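Local coordinates for putative uncharacterized protein PH1780 (Pyrococcus horikoshii, PDB 2YZQ) that is of unknown function but binds S-adenosylmethionine in a pocket associated with its C-terminal CBS domains, at residues K124-I128 with E129-Q133; E141-P144 with L145-L149. All blocks are in the same frame, centred on the assembly; numbering follows the deposited sequence.

Interaction 1: K124-I128 with E129-Q133; sequences KGVEI and EPYYQ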
ATOM      1  N   LYS A 124     -18.864   4.046   6.521  1.00 25.87           N
ATOM      2  CA  LYS A 124     -19.833   3.126   5.946  1.00 27.18           C
ATOM      3  C   LYS A 124     -20.703   3.954   5.012  1.00 28.65           C
ATOM      4  O   LYS A 124     -21.374   3.423   4.126  1.00 28.63           O
ATOM      5  CB  LYS A 124     -20.698   2.490   7.039  1.00 27.53           C
ATOM      6  CG  LYS A 124     -19.960   1.482   7.903  1.00 29.68           C
ATOM      7  CD  LYS A 124     -20.900   0.793   8.879  1.00 31.02           C
ATOM      8  CE  LYS A 124     -20.188  -0.318   9.629  1.00 32.48           C
ATOM      9  NZ  LYS A 124     -21.106  -1.027  10.563  1.00 33.54           N
ATOM     10  N   GLY A 125     -20.673   5.268   5.215  1.00 28.66           N
ATOM     11  CA  GLY A 125     -21.461   6.162   4.390  1.00 30.44           C
ATOM     12  C   GLY A 125     -20.634   7.044   3.473  1.00 30.09           C
ATOM     13  O   GLY A 125     -20.839   8.258   3.418  1.00 31.76           O
ATOM     14  N   VAL A 126     -19.697   6.438   2.750  1.00 28.69           N
ATOM     15  CA  VAL A 126     -18.844   7.178   1.826  1.00 25.20           C
ATOM     16  C   VAL A 126     -18.416   6.300   0.650  1.00 23.46           C
ATOM     17  O   VAL A 126     -17.599   5.391   0.812  1.00 21.70           O
ATOM     18  CB  VAL A 126     -17.570   7.700   2.527  1.00 26.69           C
ATOM     19  CG1 VAL A 126     -16.749   8.531   1.556  1.00 26.26           C
ATOM     20  CG2 VAL A 126     -17.943   8.521   3.756  1.00 27.53           C
ATOM     21  N   GLU A 127     -18.962   6.574  -0.532  1.00 20.70           N
ATOM     22  CA  GLU A 127     -18.614   5.795  -1.720  1.00 18.54           C
ATOM     23  C   GLU A 127     -17.226   6.197  -2.194  1.00 17.49           C
ATOM     24  O   GLU A 127     -16.771   7.314  -1.940  1.00 17.08           O
ATOM     25  CB  GLU A 127     -19.631   6.024  -2.848  1.00 21.32           C
ATOM     26  CG  GLU A 127     -21.075   5.741  -2.453  1.00 25.97           C
ATOM     27  CD  GLU A 127     -22.011   5.605  -3.645  1.00 28.52           C
ATOM     28  OE1 GLU A 127     -21.716   6.185  -4.713  1.00 26.73           O
ATOM     29  OE2 GLU A 127     -23.049   4.920  -3.509  1.00 27.98           O
ATOM     30  N   ILE A 128     -16.556   5.286  -2.891  1.00 13.92           N
ATOM     31  CA  ILE A 128     -15.209   5.558  -3.382  1.00 13.24           C
ATOM     32  C   ILE A 128     -15.170   6.257  -4.734  1.00 12.92           C
ATOM     33  O   ILE A 128     -14.094   6.568  -5.237  1.00 12.76           O
ATOM     34  CB  ILE A 128     -14.385   4.251  -3.513  1.00 10.36           C
ATOM     35  CG1 ILE A 128     -15.034   3.314  -4.540  1.00 12.57           C
ATOM     36  CG2 ILE A 128     -14.270   3.578  -2.153  1.00 13.97           C
ATOM     37  CD1 ILE A 128     -14.145   2.147  -4.950  1.00 11.44           C
ATOM     38  N   GLU A 129     -16.337   6.519  -5.316  1.00 14.00           N
ATOM     39  CA  GLU A 129     -16.403   7.143  -6.634  1.00 14.31           C
ATOM     40  C   GLU A 129     -15.449   8.321  -6.862  1.00 14.07           C
ATOM     41  O   GLU A 129     -14.755   8.368  -7.876  1.00 14.78           O
ATOM     42  CB  GLU A 129     -17.850   7.560  -6.937  1.00 16.32           C
ATOM     43  CG  GLU A 129     -18.103   8.046  -8.361  1.00 20.00           C
ATOM     44  CD  GLU A 129     -17.643   9.473  -8.588  1.00 22.44           C
ATOM     45  OE1 GLU A 129     -17.902  10.326  -7.712  1.00 24.44           O
ATOM     46  OE2 GLU A 129     -17.035   9.749  -9.645  1.00 25.22           O
ATOM     47  N   PRO A 130     -15.367   9.267  -5.912  1.00 14.07           N
ATOM     48  CA  PRO A 130     -14.465  10.409  -6.118  1.00 15.72           C
ATOM     49  C   PRO A 130     -12.972  10.130  -5.937  1.00 15.81           C
ATOM     50  O   PRO A 130     -12.136  10.949  -6.328  1.00 17.40           O
ATOM     51  CB  PRO A 130     -14.947  11.434  -5.082  1.00 17.16           C
ATOM     52  CG  PRO A 130     -16.314  10.938  -4.644  1.00 16.41           C
ATOM     53  CD  PRO A 130     -16.162   9.447  -4.685  1.00 15.97           C
ATOM     54  N   TYR A 131     -12.638   8.970  -5.377  1.00 13.70           N
ATOM     55  CA  TYR A 131     -11.250   8.656  -5.056  1.00 15.08           C
ATOM     56  C   TYR A 131     -10.469   7.611  -5.839  1.00 13.78           C
ATOM     57  O   TYR A 131      -9.243   7.631  -5.816  1.00 14.84           O
ATOM     58  CB  TYR A 131     -11.178   8.276  -3.575  1.00 15.63           C
ATOM     59  CG  TYR A 131     -11.921   9.239  -2.687  1.00 17.70           C
ATOM     60  CD1 TYR A 131     -11.413  10.511  -2.435  1.00 19.00           C
ATOM     61  CD2 TYR A 131     -13.158   8.902  -2.138  1.00 18.73           C
ATOM     62  CE1 TYR A 131     -12.119  11.428  -1.661  1.00 19.74           C
ATOM     63  CE2 TYR A 131     -13.873   9.813  -1.362  1.00 21.04           C
ATOM     64  CZ  TYR A 131     -13.346  11.075  -1.130  1.00 19.94           C
ATOM     65  OH  TYR A 131     -14.048  11.990  -0.378  1.00 22.95           O
ATOM     66  N   TYR A 132     -11.144   6.695  -6.521  1.00 13.75           N
ATOM     67  CA  TYR A 132     -10.399   5.662  -7.218  1.00 13.20           C
ATOM     68  C   TYR A 132      -9.657   6.177  -8.444  1.00 13.76           C
ATOM     69  O   TYR A 132     -10.069   7.151  -9.080  1.00 13.49           O
ATOM     70  CB  TYR A 132     -11.327   4.484  -7.577  1.00 11.54           C
ATOM     71  CG  TYR A 132     -12.272   4.707  -8.735  1.00 10.54           C
ATOM     72  CD1 TYR A 132     -11.843   4.535 -10.052  1.00 11.92           C
ATOM     73  CD2 TYR A 132     -13.602   5.058  -8.515  1.00 13.09           C
ATOM     74  CE1 TYR A 132     -12.721   4.704 -11.125  1.00 12.55           C
ATOM     75  CE2 TYR A 132     -14.489   5.231  -9.579  1.00 13.01           C
ATOM     76  CZ  TYR A 132     -14.041   5.052 -10.879  1.00 13.40           C
ATOM     77  OH  TYR A 132     -14.910   5.225 -11.934  1.00 14.90           O
ATOM     78  N   GLN A 133      -8.532   5.536  -8.743  1.00 13.02           N
ATOM     79  CA  GLN A 133      -7.715   5.908  -9.891  1.00 13.00           C
ATOM     80  C   GLN A 133      -8.374   5.482 -11.192  1.00 13.44           C
ATOM     81  O   GLN A 133      -8.807   4.338 -11.339  1.00 13.04           O
ATOM     82  CB  GLN A 133      -6.338   5.248  -9.816  1.00 15.21           C
ATOM     83  CG  GLN A 133      -5.440   5.756  -8.708  1.00 17.36           C
ATOM     84  CD  GLN A 133      -5.124   7.226  -8.852  1.00 18.73           C
ATOM     85  OE1 GLN A 133      -4.780   7.696  -9.936  1.00 20.79           O
ATOM     86  NE2 GLN A 133      -5.229   7.963  -7.753  1.00 22.76           N
TER

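Interaction 2: E141-P144 with L145-L149; sequences EGTP and LKAAL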
ATOM      1  N   GLU A 141      -2.675 -11.488 -20.053  1.00 12.43           N
ATOM      2  CA  GLU A 141      -2.272 -12.765 -19.471  1.00 13.78           C
ATOM      3  C   GLU A 141      -1.212 -13.516 -20.275  1.00 14.54           C
ATOM      4  O   GLU A 141      -0.504 -14.364 -19.731  1.00 14.26           O
ATOM      5  CB  GLU A 141      -3.502 -13.656 -19.257  1.00 15.05           C
ATOM      6  CG  GLU A 141      -4.150 -14.161 -20.539  1.00 15.35           C
ATOM      7  CD  GLU A 141      -5.465 -14.869 -20.281  1.00 16.81           C
ATOM      8  OE1 GLU A 141      -5.575 -15.577 -19.252  1.00 17.47           O
ATOM      9  OE2 GLU A 141      -6.387 -14.731 -21.110  1.00 17.68           O
ATOM     10  N   GLY A 142      -1.098 -13.209 -21.563  1.00 13.56           N
ATOM     11  CA  GLY A 142      -0.108 -13.885 -22.382  1.00 14.75           C
ATOM     12  C   GLY A 142       1.270 -13.244 -22.354  1.00 15.70           C
ATOM     13  O   GLY A 142       2.194 -13.734 -23.002  1.00 15.81           O
ATOM     14  N   THR A 143       1.418 -12.165 -21.592  1.00 15.18           N
ATOM     15  CA  THR A 143       2.686 -11.450 -21.507  1.00 15.32           C
ATOM     16  C   THR A 143       3.782 -12.214 -20.765  1.00 13.86           C
ATOM     17  O   THR A 143       3.569 -12.706 -19.661  1.00 14.53           O
ATOM     18  CB  THR A 143       2.501 -10.083 -20.803  1.00 15.57           C
ATOM     19  OG1 THR A 143       1.496  -9.324 -21.489  1.00 14.71           O
ATOM     20  CG2 THR A 143       3.809  -9.294 -20.794  1.00 15.26           C
ATOM     21  N   PRO A 144       4.972 -12.336 -21.380  1.00 15.21           N
ATOM     22  CA  PRO A 144       6.089 -13.037 -20.742  1.00 15.22           C
ATOM     23  C   PRO A 144       6.388 -12.356 -19.408  1.00 15.14           C
ATOM     24  O   PRO A 144       6.313 -11.129 -19.293  1.00 14.36           O
ATOM     25  CB  PRO A 144       7.215 -12.866 -21.749  1.00 13.19           C
ATOM     26  CG  PRO A 144       6.486 -12.916 -23.055  1.00 16.29           C
ATOM     27  CD  PRO A 144       5.284 -12.029 -22.787  1.00 14.85           C
ATOM     28  N   LEU A 145       6.741 -13.151 -18.407  1.00 15.37           N
ATOM     29  CA  LEU A 145       7.009 -12.636 -17.069  1.00 16.78           C
ATOM     30  C   LEU A 145       7.927 -11.422 -16.960  1.00 15.98           C
ATOM     31  O   LEU A 145       7.637 -10.494 -16.209  1.00 17.73           O
ATOM     32  CB  LEU A 145       7.561 -13.754 -16.182  1.00 18.75           C
ATOM     33  CG  LEU A 145       7.675 -13.384 -14.705  1.00 19.93           C
ATOM     34  CD1 LEU A 145       6.293 -13.050 -14.157  1.00 20.99           C
ATOM     35  CD2 LEU A 145       8.298 -14.542 -13.931  1.00 22.12           C
ATOM     36  N   LYS A 146       9.039 -11.426 -17.687  1.00 15.91           N
ATOM     37  CA  LYS A 146       9.970 -10.308 -17.614  1.00 16.75           C
ATOM     38  C   LYS A 146       9.334  -8.991 -18.027  1.00 15.66           C
ATOM     39  O   LYS A 146       9.576  -7.959 -17.404  1.00 17.30           O
ATOM     40  CB  LYS A 146      11.199 -10.579 -18.477  1.00 18.81           C
ATOM     41  CG  LYS A 146      12.124 -11.644 -17.913  1.00 23.89           C
ATOM     42  CD  LYS A 146      13.368 -11.793 -18.778  1.00 27.63           C
ATOM     43  CE  LYS A 146      14.097 -10.462 -18.960  1.00 29.85           C
ATOM     44  NZ  LYS A 146      14.569  -9.875 -17.674  1.00 33.56           N
ATOM     45  N   ALA A 147       8.529  -9.022 -19.082  1.00 14.21           N
ATOM     46  CA  ALA A 147       7.863  -7.809 -19.542  1.00 13.68           C
ATOM     47  C   ALA A 147       6.794  -7.390 -18.539  1.00 13.87           C
ATOM     48  O   ALA A 147       6.549  -6.199 -18.344  1.00 14.21           O
ATOM     49  CB  ALA A 147       7.235  -8.041 -20.915  1.00 13.55           C
ATOM     50  N   ALA A 148       6.152  -8.373 -17.916  1.00 12.89           N
ATOM     51  CA  ALA A 148       5.120  -8.095 -16.926  1.00 13.44           C
ATOM     52  C   ALA A 148       5.773  -7.458 -15.705  1.00 13.72           C
ATOM     53  O   ALA A 148       5.209  -6.556 -15.088  1.00 13.00           O
ATOM     54  CB  ALA A 148       4.403  -9.383 -16.534  1.00 11.84           C
ATOM     55  N   LEU A 149       6.967  -7.929 -15.360  1.00 14.30           N
ATOM     56  CA  LEU A 149       7.685  -7.381 -14.215  1.00 15.04           C
ATOM     57  C   LEU A 149       8.123  -5.947 -14.491  1.00 14.41           C
ATOM     58  O   LEU A 149       8.126  -5.103 -13.591  1.00 15.20           O
ATOM     59  CB  LEU A 149       8.900  -8.248 -13.879  1.00 17.02           C
ATOM     60  CG  LEU A 149       8.564  -9.602 -13.255  1.00 20.09           C
ATOM     61  CD1 LEU A 149       9.845 -10.380 -12.994  1.00 20.98           C
ATOM     62  CD2 LEU A 149       7.792  -9.381 -11.961  1.00 19.93           C
TER

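Interaction 1: K124-I128 with E129-Q133
Ile-128 and Tyr-131 close a type I beta-turn in the loop between helix 109-117 and strand 139-140, with Glu-129 and Pro-130 at its two corners. Tyr-131 N donates to Ile-128 O at 2.8 Å, coming from above the carbonyl plane, 46° out of it. Tyr-132 N gives the same oxygen a second bond of 3.2 Å, almost in line with its C=O bond (167°), and so extends the turn by one residue. Two amides thus grip a single carbonyl oxygen.

The Tyr-131 side chain folds back over the turn. With chi1 at -47°, CG lies beside the backbone N and the ring is directed toward the incoming chain. Tyr-131 CB sits 3.8 Å from Ile-128 O. Tyr-131 CD2 lies 4.0 Å from both Glu-127 O and Ile-128 O. Tyr-131 CE2 is 3.9 Å from Glu-127 O, which sits at the ring edge near its plane, and 4.3 Å from Val-126 CG1, an oblique apolar touch. Pro-130 CB lies above one face, over the ring centre.

The turn, part of the third CBS repeat from Glu-129 on, packs on helix 240-250 and strand 263-269. Buried Ile-128 turns away from it against Val-240 and Val-243, its side chain about 12 Å from the bound S-adenosylmethionine. Glu-127 OE1 bonds His-237 ND1, while Glu-129 OE2 forms a salt bridge with Arg-134, which also makes a cation-pi contact with Tyr-132. At the edge of that ring, Tyr-132 CD2 comes to 3.6 Å from Ile-128 O.

Interaction 2: E141-P144 with L145-L149
A chi1 of -56° at Thr-143 sets CG2 opposite the residue's own backbone N and aims this methyl at the first turn of helix 145-153. Pro-144, at the N-cap, is still extended (psi 143°); from Leu-145 on the backbone is helical, and the chain bends so that Ala-147 and Ala-148 come back toward Thr-143. Thr-143 CG2 touches Ala-147 CB at 3.6 Å and lies 3.8 Å from Ala-148 N, with Ala-148 CB a little farther, 4.3 Å from Thr-143 CG2. Thr-143 at N' meets Ala-148 at N4 in the place where a hydrophobic staple would sit, but here it is a threonine methyl and an alanine that meet. On the other branch, Thr-143 OG1 bonds Trp-140 O, which fixes the rotation that presents the methyl.

Beside this apolar touch the first helical bond forms: Ala-148 N donates to Pro-144 O at 3.1 Å, lying in the carbonyl plane with an N-H...O angle of 155°. Ala-147 N approaches the same oxygen only in a weak, bent bond.

Lys-146 N, in the opening turn, bonds Asn-220 OD1. Leu-145 pairs through its backbone with Lys-221, and Thr-143 with Val-223. The helix start is thereby joined to the chain at 220-223, ahead of helix 240-250, while Glu-141, following strand 139-140, pairs by its backbone with Val-163 at the end of strand 159-163.

In the fold
From the N terminus, the chain completes helix 109-117 and then enters the loop where interaction 1 closes a short turn at 128-132. It runs on through strand 139-140 to interaction 2, which starts helix 145-153. The contacts stand in series: neither crosses or encloses the other, and each closes only a few residues. The centres of interaction 1 and interaction 2 are about 31 Å apart, and the nearest atoms of interactions 1 and 2 about 17 Å apart. Around each, neighbouring residues tie this part of the chain to residues from 220 onward: helix 240-250 and strand 263-269 at interaction 1, residues 220-223 at interaction 2. The bound S-adenosylmethionine lies about 11 Å from the side chain of Leu-145.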